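Local coordinates for protein spore cortex-lytic enzyme (Bacillus cereus ATCC 14579, PDB 6TCI) that probably acts as an N-acetylmuramyl-L-alanine amidase that hydrolyses the spore cortex during germination, represented here by its N-terminal putative peptidoglycan-binding domain, at residues I17-Q20 and S21-Y25. Sequence-based numbering, arbitrary orientation.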
ATOM      1  N   ILE A  17       6.028  -5.902   1.403  1.00 14.83           N
ATOM      2  CA  ILE A  17       7.283  -5.190   1.156  1.00 15.99           C
ATOM      3  C   ILE A  17       7.138  -4.229  -0.018  1.00 16.27           C
ATOM      4  O   ILE A  17       7.526  -3.059   0.067  1.00 16.70           O
ATOM      5  CB  ILE A  17       8.442  -6.178   0.934  1.00 18.20           C
ATOM      6  CG1 ILE A  17       8.701  -7.000   2.191  1.00 19.74           C
ATOM      7  CG2 ILE A  17       9.709  -5.424   0.553  1.00 19.47           C
ATOM      8  CD1 ILE A  17       9.586  -8.194   1.962  1.00 22.23           C
ATOM      9  N   GLU A  18       6.588  -4.710  -1.139  1.00 13.83           N
ATOM     10  CA  GLU A  18       6.429  -3.823  -2.291  1.00 13.91           C
ATOM     11  C   GLU A  18       5.438  -2.704  -2.000  1.00 13.74           C
ATOM     12  O   GLU A  18       5.665  -1.552  -2.396  1.00 13.14           O
ATOM     13  CB  GLU A  18       6.016  -4.602  -3.537  1.00 16.06           C
ATOM     14  CG  GLU A  18       5.762  -3.696  -4.728  1.00 19.02           C
ATOM     15  CD  GLU A  18       5.615  -4.441  -6.033  1.00 22.45           C
ATOM     16  OE1 GLU A  18       5.966  -5.640  -6.086  1.00 25.26           O
ATOM     17  OE2 GLU A  18       5.129  -3.819  -7.006  1.00 22.54           O
ATOM     18  N   LEU A  19       4.341  -3.018  -1.303  1.00 13.27           N
ATOM     19  CA  LEU A  19       3.357  -1.996  -0.954  1.00 11.93           C
ATOM     20  C   LEU A  19       3.984  -0.905  -0.090  1.00 12.95           C
ATOM     21  O   LEU A  19       3.829   0.294  -0.367  1.00 13.05           O
ATOM     22  CB  LEU A  19       2.179  -2.640  -0.223  1.00 11.63           C
ATOM     23  CG  LEU A  19       1.126  -1.657   0.305  1.00 13.06           C
ATOM     24  CD1 LEU A  19       0.344  -1.088  -0.843  1.00 14.88           C
ATOM     25  CD2 LEU A  19       0.183  -2.351   1.280  1.00 14.75           C
ATOM     26  N   GLN A  20       4.689  -1.307   0.972  1.00 13.05           N
ATOM     27  CA  GLN A  20       5.328  -0.330   1.847  1.00 12.85           C
ATOM     28  C   GLN A  20       6.371   0.480   1.094  1.00 14.09           C
ATOM     29  O   GLN A  20       6.488   1.690   1.300  1.00 15.03           O
ATOM     30  CB  GLN A  20       5.975  -1.029   3.043  1.00 13.47           C
ATOM     31  CG  GLN A  20       4.970  -1.601   4.030  1.00 13.98           C
ATOM     32  CD  GLN A  20       5.640  -2.439   5.099  1.00 15.90           C
ATOM     33  OE1 GLN A  20       6.747  -2.950   4.898  1.00 16.82           O
ATOM     34  NE2 GLN A  20       4.971  -2.596   6.242  1.00 16.06           N
ATOM     35  N   SER A  21       7.129  -0.172   0.211  1.00 13.74           N
ATOM     36  CA  SER A  21       8.177   0.528  -0.528  1.00 14.42           C
ATOM     37  C   SER A  21       7.593   1.541  -1.506  1.00 14.07           C
ATOM     38  O   SER A  21       8.113   2.663  -1.636  1.00 15.01           O
ATOM     39  CB  SER A  21       9.049  -0.483  -1.276  1.00 14.60           C
ATOM     40  OG  SER A  21       9.691  -1.376  -0.368  1.00 17.78           O
ATOM     41  N   ARG A  22       6.537   1.159  -2.233  1.00 13.46           N
ATOM     42  CA  ARG A  22       5.914   2.118  -3.142  1.00 13.48           C
ATOM     43  C   ARG A  22       5.294   3.278  -2.374  1.00 14.04           C
ATOM     44  O   ARG A  22       5.419   4.440  -2.783  1.00 15.05           O
ATOM     45  CB  ARG A  22       4.870   1.428  -4.017  1.00 13.70           C
ATOM     46  CG  ARG A  22       5.477   0.546  -5.098  1.00 13.41           C
ATOM     47  CD  ARG A  22       4.410  -0.019  -6.025  1.00 13.86           C
ATOM     48  NE  ARG A  22       4.936  -0.982  -6.995  1.00 14.16           N
ATOM     49  CZ  ARG A  22       5.431  -0.660  -8.186  1.00 14.01           C
ATOM     50  NH1 ARG A  22       5.492   0.613  -8.579  1.00 15.04           N
ATOM     51  NH2 ARG A  22       5.862  -1.618  -8.998  1.00 16.89           N
ATOM     52  N   LEU A  23       4.632   2.988  -1.249  1.00 13.68           N
ATOM     53  CA  LEU A  23       4.060   4.062  -0.442  1.00 13.73           C
ATOM     54  C   LEU A  23       5.150   4.967   0.117  1.00 15.29           C
ATOM     55  O   LEU A  23       4.943   6.173   0.263  1.00 17.79           O
ATOM     56  CB  LEU A  23       3.201   3.490   0.686  1.00 12.85           C
ATOM     57  CG  LEU A  23       1.873   2.842   0.290  1.00 11.75           C
ATOM     58  CD1 LEU A  23       1.264   2.118   1.473  1.00 12.42           C
ATOM     59  CD2 LEU A  23       0.905   3.883  -0.226  1.00 13.15           C
ATOM     60  N   LYS A  24       6.311   4.401   0.456  1.00 15.71           N
ATOM     61  CA  LYS A  24       7.413   5.227   0.936  1.00 18.18           C
ATOM     62  C   LYS A  24       7.937   6.129  -0.172  1.00 19.17           C
ATOM     63  O   LYS A  24       8.165   7.326   0.045  1.00 22.22           O
ATOM     64  CB  LYS A  24       8.529   4.344   1.492  1.00 19.53           C
ATOM     65  CG  LYS A  24       9.772   5.122   1.902  1.00 20.23           C
ATOM     66  CD  LYS A  24      10.779   4.217   2.587  1.00 22.69           C
ATOM     67  CE  LYS A  24      10.286   3.779   3.950  1.00 26.09           C
ATOM     68  NZ  LYS A  24      10.125   4.943   4.867  1.00 29.32           N
ATOM     69  N   TYR A  25       8.116   5.571  -1.374  1.00 18.38           N
ATOM     70  CA  TYR A  25       8.599   6.355  -2.506  1.00 18.70           C
ATOM     71  C   TYR A  25       7.674   7.526  -2.803  1.00 22.24           C
ATOM     72  O   TYR A  25       8.135   8.600  -3.211  1.00 23.92           O
ATOM     73  CB  TYR A  25       8.718   5.440  -3.727  1.00 17.61           C
ATOM     74  CG  TYR A  25       9.501   6.026  -4.881  1.00 16.92           C
ATOM     75  CD1 TYR A  25      10.887   6.066  -4.857  1.00 17.73           C
ATOM     76  CD2 TYR A  25       8.850   6.526  -6.004  1.00 17.76           C
ATOM     77  CE1 TYR A  25      11.601   6.584  -5.909  1.00 17.07           C
ATOM     78  CE2 TYR A  25       9.561   7.058  -7.063  1.00 17.46           C
ATOM     79  CZ  TYR A  25      10.939   7.080  -7.010  1.00 17.69           C
ATOM     80  OH  TYR A  25      11.669   7.604  -8.054  1.00 19.12           O
TER
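Glu18 and Arg22 sit one turn apart on helix 14-25 and form an i to i+4 salt bridge. The two side chains run alongside each other. A single carboxylate oxygen takes both bonds: Arg22 NE lies 2.8 Å from Glu18 OE2, and Arg22 NH2 lies 3.1 Å from Glu18 OE2. The NE bond uses the anti lone pair of the oxygen, whereas NH2 comes from above the carboxylate plane. Both bonds leave the edge of the guanidinium, yet the carboxylate and guanidinium planes are turned 41° apart. Glu18 holds CG anti to its backbone N (chi1 177°), and its extended chain carries OE2 along the helix to Arg22. The third nitrogen, Arg22 NH1, hydrogen-bonds to Thr72 OG1.

The tight side lies inward. Leu19 CG packs 4.0 Å from Leu23 CD1, and both leucines are buried. Leu68 of helix 62-71 touches both, while Ala44, Leu45 and Phe48 of helix 39-51 pack on Leu23. Buried Gln20 NE2 hydrogen-bonds to Thr41 OG1 and Asp34 OD1, and Gln20 OE1 accepts from Gly35 N.

The outer side is looser. Ile17 is exposed and barely approaches Ser21 through its side chain. Its carbonyl does more: Ser21 OG donates to Ile17 O at 2.8 Å, and Ser21 N reaches Ile17 O from the opposite face. OG stands beside its own backbone N (chi1 -61°), which brings it back to that carbonyl. Regular i to i+4 backbone bonds continue to Tyr25.

The inward side thus combines leucine packing with a buried, hydrogen-bonded amide. The partly exposed side carries the doubly bonded carbonyl and the ion pair, in which Arg22 probably balances the Glu18 charge.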